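Local structure of glycoside Hydrolase Family 43_12 (Metagenome, 7JVH) at residues A[487-495]-A[547-555]. The protein is a family 43 (subfamily 12) glycoside hydrolase from a capybara gut metagenome that probably cleaves arabinose- or xylose-containing plant polysaccharides or their fragments. Residues are numbered along the deposited sequence; the frame is centred on the assembly and turned at random.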
loop_
_atom_site.group_PDB
_atom_site.type_symbol
_atom_site.label_atom_id
_atom_site.label_comp_id
_atom_site.label_asym_id
_atom_site.label_seq_id
_atom_site.Cartn_x
_atom_site.Cartn_y
_atom_site.Cartn_z
ATOM N N GLU A 487 -24.896 1.549 -8.034
ATOM C CA GLU A 487 -24.323 2.468 -8.992
ATOM C C GLU A 487 -22.905 2.077 -9.335
ATOM O O GLU A 487 -22.153 1.589 -8.481
ATOM C CB GLU A 487 -24.321 3.883 -8.425
ATOM C CG GLU A 487 -25.683 4.587 -8.486
ATOM C CD GLU A 487 -25.738 5.827 -7.621
ATOM O OE1 GLU A 487 -24.886 5.978 -6.705
ATOM O OE2 GLU A 487 -26.637 6.655 -7.857
ATOM N N LYS A 488 -22.539 2.296 -10.603
ATOM C CA LYS A 488 -21.155 2.226 -11.052
ATOM C C LYS A 488 -20.716 3.585 -11.614
ATOM O O LYS A 488 -21.532 4.367 -12.122
ATOM C CB LYS A 488 -20.997 1.152 -12.119
ATOM C CG LYS A 488 -21.739 1.437 -13.408
ATOM C CD LYS A 488 -21.474 0.371 -14.439
ATOM C CE LYS A 488 -22.102 0.710 -15.767
ATOM N NZ LYS A 488 -21.703 -0.354 -16.719
ATOM N N THR A 489 -19.411 3.850 -11.502
ATOM C CA THR A 489 -18.736 4.923 -12.212
ATOM C C THR A 489 -17.482 4.309 -12.796
ATOM O O THR A 489 -16.688 3.735 -12.068
ATOM C CB THR A 489 -18.371 6.095 -11.285
ATOM O OG1 THR A 489 -19.562 6.594 -10.651
ATOM C CG2 THR A 489 -17.722 7.246 -12.082
ATOM N N VAL A 490 -17.321 4.438 -14.117
ATOM C CA VAL A 490 -16.245 3.817 -14.877
ATOM C C VAL A 490 -15.455 4.875 -15.660
ATOM O O VAL A 490 -16.029 5.573 -16.492
ATOM C CB VAL A 490 -16.827 2.795 -15.875
ATOM C CG1 VAL A 490 -15.701 2.002 -16.537
ATOM C CG2 VAL A 490 -17.827 1.863 -15.181
ATOM N N ARG A 491 -14.144 4.982 -15.394
ATOM C CA ARG A 491 -13.237 5.868 -16.152
ATOM C C ARG A 491 -11.885 5.215 -16.435
ATOM O O ARG A 491 -11.025 5.159 -15.555
ATOM C CB ARG A 491 -12.996 7.199 -15.425
ATOM C CG ARG A 491 -12.114 8.186 -16.229
ATOM C CD ARG A 491 -11.767 9.444 -15.451
ATOM N NE ARG A 491 -10.993 9.114 -14.275
ATOM C CZ ARG A 491 -10.845 9.877 -13.192
ATOM N NH1 ARG A 491 -11.410 11.082 -13.112
ATOM N NH2 ARG A 491 -10.118 9.389 -12.173
ATOM N N PRO A 492 -11.635 4.723 -17.669
ATOM C CA PRO A 492 -10.305 4.226 -18.030
ATOM C C PRO A 492 -9.232 5.327 -18.018
ATOM O O PRO A 492 -9.549 6.502 -18.190
ATOM C CB PRO A 492 -10.501 3.676 -19.450
ATOM C CG PRO A 492 -11.756 4.278 -19.957
ATOM C CD PRO A 492 -12.612 4.609 -18.766
ATOM N N GLN A 493 -7.981 4.917 -17.790
ATOM C CA GLN A 493 -6.804 5.778 -17.721
ATOM C C GLN A 493 -6.856 7.099 -18.485
ATOM O O GLN A 493 -6.732 8.177 -17.895
ATOM C CB GLN A 493 -5.603 5.002 -18.263
ATOM C CG GLN A 493 -4.846 4.258 -17.193
ATOM C CD GLN A 493 -3.617 3.594 -17.736
ATOM O OE1 GLN A 493 -2.495 4.070 -17.517
ATOM N NE2 GLN A 493 -3.811 2.499 -18.465
ATOM N N ARG A 494 -7.007 6.992 -19.810
ATOM C CA ARG A 494 -6.766 8.085 -20.741
ATOM C C ARG A 494 -7.980 8.984 -20.999
ATOM O O ARG A 494 -7.870 9.965 -21.730
ATOM C CB ARG A 494 -6.258 7.496 -22.070
ATOM C CG ARG A 494 -4.902 6.809 -21.939
ATOM C CD ARG A 494 -3.838 7.867 -21.709
ATOM N NE ARG A 494 -2.492 7.306 -21.583
ATOM C CZ ARG A 494 -2.011 6.741 -20.473
ATOM N NH1 ARG A 494 -2.759 6.650 -19.369
ATOM N NH2 ARG A 494 -0.764 6.260 -20.458
ATOM N N GLN A 495 -9.127 8.639 -20.402
ATOM C CA GLN A 495 -10.399 9.304 -20.662
ATOM C C GLN A 495 -10.677 10.331 -19.562
ATOM O O GLN A 495 -10.401 10.084 -18.390
ATOM C CB GLN A 495 -11.507 8.254 -20.777
ATOM C CG GLN A 495 -12.944 8.742 -20.905
ATOM C CD GLN A 495 -13.943 7.579 -20.905
ATOM O OE1 GLN A 495 -13.702 6.574 -21.570
ATOM N NE2 GLN A 495 -15.049 7.691 -20.138
ATOM N N VAL A 547 -12.660 -3.105 -14.177
ATOM C CA VAL A 547 -12.925 -1.703 -13.851
ATOM C C VAL A 547 -12.150 -1.186 -12.616
ATOM O O VAL A 547 -11.795 0.006 -12.560
ATOM C CB VAL A 547 -14.452 -1.449 -13.653
ATOM C CG1 VAL A 547 -14.723 -0.088 -13.029
ATOM C CG2 VAL A 547 -15.206 -1.541 -14.981
ATOM N N LEU A 548 -11.897 -2.065 -11.640
ATOM C CA LEU A 548 -11.196 -1.705 -10.400
ATOM C C LEU A 548 -9.709 -2.093 -10.402
ATOM O O LEU A 548 -9.026 -2.022 -9.370
ATOM C CB LEU A 548 -11.901 -2.318 -9.182
ATOM C CG LEU A 548 -13.399 -2.009 -9.086
ATOM C CD1 LEU A 548 -14.016 -2.603 -7.825
ATOM C CD2 LEU A 548 -13.624 -0.498 -9.133
ATOM N N SER A 549 -9.203 -2.485 -11.575
ATOM C CA SER A 549 -7.803 -2.798 -11.750
ATOM C C SER A 549 -6.959 -1.553 -12.041
ATOM O O SER A 549 -7.408 -0.585 -12.695
ATOM C CB SER A 549 -7.622 -3.793 -12.894
ATOM O OG SER A 549 -7.901 -3.196 -14.157
ATOM N N THR A 550 -5.720 -1.595 -11.542
ATOM C CA THR A 550 -4.641 -0.733 -11.972
ATOM C C THR A 550 -4.531 -0.699 -13.495
ATOM O O THR A 550 -4.350 0.360 -14.081
ATOM C CB THR A 550 -3.336 -1.193 -11.329
ATOM O OG1 THR A 550 -3.367 -0.811 -9.938
ATOM C CG2 THR A 550 -2.123 -0.592 -12.022
ATOM N N ASN A 551 -4.653 -1.873 -14.120
ATOM C CA ASN A 551 -4.535 -2.023 -15.575
ATOM C C ASN A 551 -5.493 -1.129 -16.327
ATOM O O ASN A 551 -5.122 -0.574 -17.347
ATOM C CB ASN A 551 -4.775 -3.473 -16.000
ATOM C CG ASN A 551 -3.872 -4.458 -15.261
ATOM O OD1 ASN A 551 -4.059 -4.723 -14.066
ATOM N ND2 ASN A 551 -2.880 -4.985 -15.963
ATOM N N PHE A 552 -6.727 -1.003 -15.811
ATOM C CA PHE A 552 -7.796 -0.273 -16.475
ATOM C C PHE A 552 -7.807 1.231 -16.126
ATOM O O PHE A 552 -7.944 2.062 -17.010
ATOM C CB PHE A 552 -9.139 -0.933 -16.164
ATOM C CG PHE A 552 -10.319 -0.251 -16.791
ATOM C CD1 PHE A 552 -10.718 -0.555 -18.088
ATOM C CD2 PHE A 552 -11.041 0.684 -16.084
ATOM C CE1 PHE A 552 -11.798 0.084 -18.662
ATOM C CE2 PHE A 552 -12.148 1.313 -16.652
ATOM C CZ PHE A 552 -12.524 1.010 -17.939
ATOM N N ALA A 553 -7.641 1.553 -14.838
ATOM C CA ALA A 553 -7.756 2.897 -14.311
ATOM C C ALA A 553 -6.426 3.630 -14.146
ATOM O O ALA A 553 -6.397 4.810 -13.803
ATOM C CB ALA A 553 -8.425 2.825 -12.958
ATOM N N GLY A 554 -5.322 2.912 -14.341
ATOM C CA GLY A 554 -3.998 3.454 -14.086
ATOM C C GLY A 554 -3.803 3.655 -12.610
ATOM O O GLY A 554 -4.659 3.304 -11.820
ATOM N N GLY A 555 -2.652 4.207 -12.236
ATOM C CA GLY A 555 -2.355 4.518 -10.853
ATOM C C GLY A 555 -1.332 3.605 -10.247
ATOM O O GLY A 555 -0.703 2.799 -10.931
HETATM O O HOH W 1 -1.446 5.402 -14.466
#
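One face of the Phe552 ring is covered by the pyrrolidine of Pro492, whose CB sits 4.0 Å from the ring centroid, 24° off the normal and displaced toward the rim, a CH-pi contact. The ring is also met obliquely by Val490, with CG1 3.6 Å from Phe552 CZ; the same methyl packs against CG2 of Val547, 3.9 Å away. Phe552 carries its CG anti to the backbone N (chi1 179°), which swings the ring back to Val490 and Pro492 although the side chain starts out pointing away from 487-495. The contact lies in the concanavalin A-like C-terminal domain, where the chain leaving strand 482-489 runs over the short helix 550-553, N-capped by Ser549. With the ring cut back to alanine, Val490 CG1 and the Pro492 ring would probably lose their aromatic partner, opening a gap beside them. Beyond the ring the backbones join: Gln493 N donates to Phe552 O at 3.0 Å, nearly straight (164°) and in the carbonyl plane. Gln493 then lays its CG against N of Gly554, 3.2 Å away; Gly554, the first residue after the helix, has positive phi. A water that accepts from Gly555 N at 2.8 Å gives a weak, long bond to Gln493 OE1.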